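Local atomic coordinates of imidazolonepropionase (Unidentified, PDB entry 2Q09), a protein that catalyses the hydrolytic opening of imidazolone-5-propanoate to N-formimidoyl-L-glutamate, the third step of histidine degradation. Residues A[188-199]-A[220-231]. Residues are numbered along the deposited sequence; the frame is centred on the assembly and turned at random.
Sequences DSWVETICQEII and FSLAQTEQVYLA
Val191 presses its two methyls against one face of helix 222-231, CG2 3.9 Å from Gln224 CB and CG1 3.8 Å from Gln227 CB. With CG1 anti to the backbone N (chi1 175°), the two methyls divide between successive turns. Further along, Cys195 CB packs against Ala231 CB at 3.8 Å, and Ile199 CD1 reaches the same methyl. The small Ala231 side chain is consistent with the close approach here, Cys195 CA to Ala231 CA 5.3 Å.

Deeper in, the Trp190 and Phe220 rings meet rim to rim, Trp190 CD1 to Phe220 CZ 3.5 Å, without stacking. One hydrogen bond closes the N-terminal end: Gln224 NE2 donates to Asp188 OD2 (3.1 Å, 167° at the hydrogen). OD2 lies close to the Gln224 amide plane, whereas NE2 meets it from above the carboxylate plane. Gln224 OE1 accepts Ser221 N on a lone pair, fixing the amide, and Gln224 N donates to Ser221 OG, completing a capping box.

The axes run nearly parallel (7°), as expected of neighbouring outer helices in a TIM-barrel amidohydrolase. Val228 rests on strand 210-213 and Ile194 on strand 168-176, while Phe220 is backbone hydrogen-bonded to Phe214 of the inhibitor pocket, its side chain about 6 Å from that of His177.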
ATOM      1  N   ASP A 188     -28.307  -2.972   0.118  1.00 38.37           N
ATOM      2  CA  ASP A 188     -28.180  -4.179   0.926  1.00 37.64           C
ATOM      3  C   ASP A 188     -28.128  -5.439   0.086  1.00 37.17           C
ATOM      4  O   ASP A 188     -27.561  -6.449   0.492  1.00 36.80           O
ATOM      5  CB  ASP A 188     -29.341  -4.261   1.916  1.00 39.49           C
ATOM      6  CG  ASP A 188     -29.223  -3.236   3.019  1.00 41.87           C
ATOM      7  OD1 ASP A 188     -30.185  -2.474   3.242  1.00 44.10           O
ATOM      8  OD2 ASP A 188     -28.160  -3.193   3.668  1.00 42.58           O
ATOM      9  N   SER A 189     -28.723  -5.374  -1.098  1.00 36.74           N
ATOM     10  CA  SER A 189     -28.730  -6.510  -2.000  1.00 37.49           C
ATOM     11  C   SER A 189     -27.308  -6.690  -2.526  1.00 36.08           C
ATOM     12  O   SER A 189     -26.846  -7.815  -2.726  1.00 36.24           O
ATOM     13  CB  SER A 189     -29.704  -6.255  -3.151  1.00 38.24           C
ATOM     14  OG  SER A 189     -30.045  -7.467  -3.800  1.00 42.28           O
ATOM     15  N   TRP A 190     -26.620  -5.571  -2.735  1.00 34.88           N
ATOM     16  CA  TRP A 190     -25.247  -5.599  -3.226  1.00 33.68           C
ATOM     17  C   TRP A 190     -24.360  -6.180  -2.127  1.00 33.95           C
ATOM     18  O   TRP A 190     -23.455  -6.964  -2.392  1.00 34.19           O
ATOM     19  CB  TRP A 190     -24.792  -4.179  -3.599  1.00 33.07           C
ATOM     20  CG  TRP A 190     -23.335  -4.069  -3.946  1.00 32.04           C
ATOM     21  CD1 TRP A 190     -22.427  -3.208  -3.396  1.00 32.72           C
ATOM     22  CD2 TRP A 190     -22.615  -4.852  -4.910  1.00 31.40           C
ATOM     23  NE1 TRP A 190     -21.183  -3.409  -3.953  1.00 31.40           N
ATOM     24  CE2 TRP A 190     -21.271  -4.411  -4.884  1.00 32.50           C
ATOM     25  CE3 TRP A 190     -22.974  -5.886  -5.792  1.00 31.38           C
ATOM     26  CZ2 TRP A 190     -20.284  -4.963  -5.707  1.00 30.55           C
ATOM     27  CZ3 TRP A 190     -21.986  -6.438  -6.613  1.00 29.87           C
ATOM     28  CH2 TRP A 190     -20.658  -5.972  -6.562  1.00 30.78           C
ATOM     29  N   VAL A 191     -24.625  -5.797  -0.884  1.00 35.18           N
ATOM     30  CA  VAL A 191     -23.851  -6.311   0.235  1.00 35.23           C
ATOM     31  C   VAL A 191     -24.016  -7.832   0.319  1.00 35.82           C
ATOM     32  O   VAL A 191     -23.045  -8.550   0.559  1.00 35.17           O
ATOM     33  CB  VAL A 191     -24.285  -5.658   1.569  1.00 36.11           C
ATOM     34  CG1 VAL A 191     -23.544  -6.307   2.732  1.00 34.82           C
ATOM     35  CG2 VAL A 191     -23.988  -4.164   1.530  1.00 35.69           C
ATOM     36  N   GLU A 192     -25.235  -8.324   0.111  1.00 35.66           N
ATOM     37  CA  GLU A 192     -25.462  -9.769   0.152  1.00 36.07           C
ATOM     38  C   GLU A 192     -24.647 -10.481  -0.924  1.00 34.25           C
ATOM     39  O   GLU A 192     -24.094 -11.553  -0.694  1.00 33.84           O
ATOM     40  CB  GLU A 192     -26.942 -10.098  -0.046  1.00 39.51           C
ATOM     41  CG  GLU A 192     -27.736 -10.221   1.249  1.00 45.04           C
ATOM     42  CD  GLU A 192     -29.139 -10.761   1.027  1.00 49.34           C
ATOM     43  OE1 GLU A 192     -29.846 -11.007   2.024  1.00 51.60           O
ATOM     44  OE2 GLU A 192     -29.534 -10.936  -0.146  1.00 49.74           O
ATOM     45  N   THR A 193     -24.586  -9.879  -2.105  1.00 32.57           N
ATOM     46  CA  THR A 193     -23.840 -10.449  -3.221  1.00 31.52           C
ATOM     47  C   THR A 193     -22.362 -10.605  -2.880  1.00 29.92           C
ATOM     48  O   THR A 193     -21.753 -11.639  -3.160  1.00 28.55           O
ATOM     49  CB  THR A 193     -23.965  -9.561  -4.468  1.00 31.79           C
ATOM     50  OG1 THR A 193     -25.325  -9.550  -4.911  1.00 32.46           O
ATOM     51  CG2 THR A 193     -23.064 -10.086  -5.588  1.00 31.67           C
ATOM     52  N   ILE A 194     -21.789  -9.564  -2.283  1.00 29.30           N
ATOM     53  CA  ILE A 194     -20.384  -9.568  -1.890  1.00 28.49           C
ATOM     54  C   ILE A 194     -20.125 -10.679  -0.883  1.00 28.36           C
ATOM     55  O   ILE A 194     -19.176 -11.451  -1.015  1.00 26.62           O
ATOM     56  CB  ILE A 194     -19.983  -8.215  -1.229  1.00 28.37           C
ATOM     57  CG1 ILE A 194     -20.149  -7.067  -2.230  1.00 29.86           C
ATOM     58  CG2 ILE A 194     -18.545  -8.273  -0.743  1.00 29.81           C
ATOM     59  CD1 ILE A 194     -19.874  -5.693  -1.637  1.00 30.70           C
ATOM     60  N   CYS A 195     -20.977 -10.742   0.133  1.00 28.64           N
ATOM     61  CA  CYS A 195     -20.836 -11.731   1.190  1.00 30.11           C
ATOM     62  C   CYS A 195     -21.127 -13.174   0.775  1.00 30.60           C
ATOM     63  O   CYS A 195     -20.411 -14.096   1.162  1.00 29.23           O
ATOM     64  CB  CYS A 195     -21.744 -11.358   2.369  1.00 30.79           C
ATOM     65  SG  CYS A 195     -21.368  -9.765   3.134  1.00 32.90           S
ATOM     66  N   GLN A 196     -22.165 -13.374  -0.028  1.00 31.73           N
ATOM     67  CA  GLN A 196     -22.538 -14.730  -0.416  1.00 33.44           C
ATOM     68  C   GLN A 196     -21.983 -15.245  -1.731  1.00 32.02           C
ATOM     69  O   GLN A 196     -22.022 -16.451  -1.993  1.00 31.38           O
ATOM     70  CB  GLN A 196     -24.063 -14.843  -0.446  1.00 35.20           C
ATOM     71  CG  GLN A 196     -24.723 -14.724   0.908  1.00 38.98           C
ATOM     72  CD  GLN A 196     -26.216 -14.526   0.803  1.00 41.61           C
ATOM     73  OE1 GLN A 196     -26.880 -15.149  -0.023  1.00 45.19           O
ATOM     74  NE2 GLN A 196     -26.758 -13.664   1.648  1.00 43.41           N
ATOM     75  N   GLU A 197     -21.452 -14.355  -2.558  1.00 30.02           N
ATOM     76  CA  GLU A 197     -20.949 -14.785  -3.851  1.00 28.22           C
ATOM     77  C   GLU A 197     -19.528 -14.351  -4.181  1.00 26.51           C
ATOM     78  O   GLU A 197     -18.669 -15.184  -4.460  1.00 26.36           O
ATOM     79  CB  GLU A 197     -21.909 -14.297  -4.938  1.00 27.53           C
ATOM     80  CG  GLU A 197     -23.304 -14.896  -4.803  1.00 31.91           C
ATOM     81  CD  GLU A 197     -24.350 -14.195  -5.653  1.00 33.85           C
ATOM     82  OE1 GLU A 197     -23.997 -13.631  -6.707  1.00 35.22           O
ATOM     83  OE2 GLU A 197     -25.535 -14.224  -5.264  1.00 34.98           O
ATOM     84  N   ILE A 198     -19.275 -13.046  -4.147  1.00 25.51           N
ATOM     85  CA  ILE A 198     -17.953 -12.549  -4.493  1.00 25.30           C
ATOM     86  C   ILE A 198     -16.824 -13.000  -3.563  1.00 24.73           C
ATOM     87  O   ILE A 198     -15.815 -13.537  -4.027  1.00 25.22           O
ATOM     88  CB  ILE A 198     -17.972 -11.019  -4.617  1.00 22.77           C
ATOM     89  CG1 ILE A 198     -19.126 -10.615  -5.553  1.00 24.19           C
ATOM     90  CG2 ILE A 198     -16.641 -10.524  -5.191  1.00 22.40           C
ATOM     91  CD1 ILE A 198     -19.123  -9.154  -6.006  1.00 21.52           C
ATOM     92  N   ILE A 199     -16.978 -12.788  -2.263  1.00 25.22           N
ATOM     93  CA  ILE A 199     -15.937 -13.214  -1.335  1.00 25.81           C
ATOM     94  C   ILE A 199     -15.704 -14.728  -1.464  1.00 26.06           C
ATOM     95  O   ILE A 199     -14.566 -15.181  -1.576  1.00 27.04           O
ATOM     96  CB  ILE A 199     -16.289 -12.800   0.121  1.00 26.67           C
ATOM     97  CG1 ILE A 199     -16.051 -11.293   0.285  1.00 27.37           C
ATOM     98  CG2 ILE A 199     -15.461 -13.588   1.118  1.00 26.98           C
ATOM     99  CD1 ILE A 199     -16.327 -10.741   1.696  1.00 26.80           C
ATOM    100  N   PHE A 220     -20.422   2.938   2.412  1.00 40.27           N
ATOM    101  CA  PHE A 220     -21.185   1.885   3.065  1.00 38.94           C
ATOM    102  C   PHE A 220     -21.281   2.176   4.555  1.00 38.54           C
ATOM    103  O   PHE A 220     -20.325   2.644   5.167  1.00 37.05           O
ATOM    104  CB  PHE A 220     -20.529   0.524   2.815  1.00 39.26           C
ATOM    105  CG  PHE A 220     -20.689   0.040   1.406  1.00 39.91           C
ATOM    106  CD1 PHE A 220     -21.779  -0.745   1.048  1.00 40.86           C
ATOM    107  CD2 PHE A 220     -19.789   0.431   0.421  1.00 39.57           C
ATOM    108  CE1 PHE A 220     -21.977  -1.125  -0.278  1.00 40.82           C
ATOM    109  CE2 PHE A 220     -19.980   0.055  -0.906  1.00 39.81           C
ATOM    110  CZ  PHE A 220     -21.076  -0.724  -1.254  1.00 40.26           C
ATOM    111  N   SER A 221     -22.450   1.917   5.128  1.00 38.70           N
ATOM    112  CA  SER A 221     -22.675   2.163   6.548  1.00 38.05           C
ATOM    113  C   SER A 221     -21.865   1.215   7.417  1.00 37.55           C
ATOM    114  O   SER A 221     -21.256   0.263   6.928  1.00 36.71           O
ATOM    115  CB  SER A 221     -24.157   2.008   6.892  1.00 38.75           C
ATOM    116  OG  SER A 221     -24.540   0.644   6.871  1.00 37.81           O
ATOM    117  N   LEU A 222     -21.867   1.491   8.715  1.00 37.05           N
ATOM    118  CA  LEU A 222     -21.152   0.678   9.683  1.00 36.70           C
ATOM    119  C   LEU A 222     -21.765  -0.725   9.702  1.00 36.45           C
ATOM    120  O   LEU A 222     -21.055  -1.725   9.781  1.00 36.39           O
ATOM    121  CB  LEU A 222     -21.257   1.333  11.063  1.00 37.83           C
ATOM    122  CG  LEU A 222     -20.385   0.828  12.210  1.00 38.54           C
ATOM    123  CD1 LEU A 222     -18.915   1.132  11.923  1.00 38.45           C
ATOM    124  CD2 LEU A 222     -20.824   1.507  13.497  1.00 37.99           C
ATOM    125  N   ALA A 223     -23.087  -0.793   9.615  1.00 36.44           N
ATOM    126  CA  ALA A 223     -23.791  -2.072   9.623  1.00 35.85           C
ATOM    127  C   ALA A 223     -23.444  -2.898   8.387  1.00 35.61           C
ATOM    128  O   ALA A 223     -23.164  -4.087   8.493  1.00 35.33           O
ATOM    129  CB  ALA A 223     -25.300  -1.840   9.698  1.00 35.35           C
ATOM    130  N   GLN A 224     -23.462  -2.265   7.221  1.00 35.58           N
ATOM    131  CA  GLN A 224     -23.141  -2.963   5.984  1.00 35.19           C
ATOM    132  C   GLN A 224     -21.674  -3.366   5.976  1.00 34.60           C
ATOM    133  O   GLN A 224     -21.305  -4.388   5.400  1.00 34.06           O
ATOM    134  CB  GLN A 224     -23.451  -2.068   4.791  1.00 35.77           C
ATOM    135  CG  GLN A 224     -24.908  -1.648   4.736  1.00 38.03           C
ATOM    136  CD  GLN A 224     -25.188  -0.664   3.629  1.00 39.21           C
ATOM    137  OE1 GLN A 224     -24.482   0.331   3.477  1.00 41.25           O
ATOM    138  NE2 GLN A 224     -26.231  -0.928   2.851  1.00 39.29           N
ATOM    139  N   THR A 225     -20.838  -2.558   6.616  1.00 33.83           N
ATOM    140  CA  THR A 225     -19.411  -2.844   6.693  1.00 34.07           C
ATOM    141  C   THR A 225     -19.204  -4.082   7.556  1.00 34.17           C
ATOM    142  O   THR A 225     -18.372  -4.932   7.253  1.00 33.08           O
ATOM    143  CB  THR A 225     -18.631  -1.655   7.313  1.00 33.93           C
ATOM    144  OG1 THR A 225     -18.757  -0.499   6.470  1.00 33.27           O
ATOM    145  CG2 THR A 225     -17.159  -2.006   7.464  1.00 34.12           C
ATOM    146  N   GLU A 226     -19.978  -4.186   8.630  1.00 34.36           N
ATOM    147  CA  GLU A 226     -19.865  -5.326   9.524  1.00 35.81           C
ATOM    148  C   GLU A 226     -20.231  -6.627   8.825  1.00 34.11           C
ATOM    149  O   GLU A 226     -19.619  -7.660   9.075  1.00 34.44           O
ATOM    150  CB  GLU A 226     -20.767  -5.129  10.735  1.00 37.99           C
ATOM    151  CG  GLU A 226     -20.892  -6.356  11.603  1.00 42.38           C
ATOM    152  CD  GLU A 226     -21.714  -6.091  12.839  1.00 46.72           C
ATOM    153  OE1 GLU A 226     -22.824  -5.538  12.704  1.00 47.81           O
ATOM    154  OE2 GLU A 226     -21.252  -6.439  13.941  1.00 48.58           O
ATOM    155  N   GLN A 227     -21.234  -6.572   7.953  1.00 35.13           N
ATOM    156  CA  GLN A 227     -21.664  -7.752   7.216  1.00 36.17           C
ATOM    157  C   GLN A 227     -20.513  -8.291   6.375  1.00 35.87           C
ATOM    158  O   GLN A 227     -20.294  -9.497   6.297  1.00 35.52           O
ATOM    159  CB  GLN A 227     -22.854  -7.404   6.317  1.00 37.92           C
ATOM    160  CG  GLN A 227     -24.162  -7.213   7.070  1.00 40.40           C
ATOM    161  CD  GLN A 227     -24.529  -8.425   7.898  1.00 41.72           C
ATOM    162  OE1 GLN A 227     -24.356  -8.435   9.114  1.00 42.39           O
ATOM    163  NE2 GLN A 227     -25.020  -9.464   7.239  1.00 43.14           N
ATOM    164  N   VAL A 228     -19.773  -7.388   5.742  1.00 35.71           N
ATOM    165  CA  VAL A 228     -18.641  -7.787   4.919  1.00 34.92           C
ATOM    166  C   VAL A 228     -17.543  -8.455   5.739  1.00 33.93           C
ATOM    167  O   VAL A 228     -17.114  -9.555   5.405  1.00 33.86           O
ATOM    168  CB  VAL A 228     -18.048  -6.579   4.168  1.00 35.33           C
ATOM    169  CG1 VAL A 228     -16.699  -6.952   3.565  1.00 35.66           C
ATOM    170  CG2 VAL A 228     -19.003  -6.135   3.070  1.00 36.10           C
ATOM    171  N   TYR A 229     -17.087  -7.797   6.802  1.00 34.20           N
ATOM    172  CA  TYR A 229     -16.034  -8.365   7.645  1.00 34.95           C
ATOM    173  C   TYR A 229     -16.408  -9.750   8.160  1.00 33.81           C
ATOM    174  O   TYR A 229     -15.544 -10.610   8.340  1.00 33.53           O
ATOM    175  CB  TYR A 229     -15.725  -7.441   8.831  1.00 35.25           C
ATOM    176  CG  TYR A 229     -15.069  -6.131   8.442  1.00 37.56           C
ATOM    177  CD1 TYR A 229     -14.541  -5.945   7.168  1.00 37.54           C
ATOM    178  CD2 TYR A 229     -14.962  -5.085   9.358  1.00 37.85           C
ATOM    179  CE1 TYR A 229     -13.920  -4.749   6.813  1.00 37.88           C
ATOM    180  CE2 TYR A 229     -14.347  -3.888   9.011  1.00 38.47           C
ATOM    181  CZ  TYR A 229     -13.829  -3.726   7.739  1.00 38.25           C
ATOM    182  OH  TYR A 229     -13.223  -2.539   7.387  1.00 37.75           O
ATOM    183  N   LEU A 230     -17.696  -9.960   8.402  1.00 34.74           N
ATOM    184  CA  LEU A 230     -18.168 -11.255   8.885  1.00 36.43           C
ATOM    185  C   LEU A 230     -17.913 -12.336   7.845  1.00 36.36           C
ATOM    186  O   LEU A 230     -17.458 -13.433   8.167  1.00 36.19           O
ATOM    187  CB  LEU A 230     -19.662 -11.189   9.202  1.00 36.95           C
ATOM    188  CG  LEU A 230     -20.004 -10.508  10.525  1.00 37.54           C
ATOM    189  CD1 LEU A 230     -21.510 -10.369  10.655  1.00 39.24           C
ATOM    190  CD2 LEU A 230     -19.442 -11.329  11.677  1.00 38.47           C
ATOM    191  N   ALA A 231     -18.211 -12.015   6.593  1.00 35.79           N
ATOM    192  CA  ALA A 231     -18.008 -12.949   5.496  1.00 35.00           C
ATOM    193  C   ALA A 231     -16.516 -13.219   5.313  1.00 35.25           C
ATOM    194  O   ALA A 231     -16.091 -14.367   5.180  1.00 33.68           O
ATOM    195  CB  ALA A 231     -18.603 -12.378   4.218  1.00 34.95           C
TER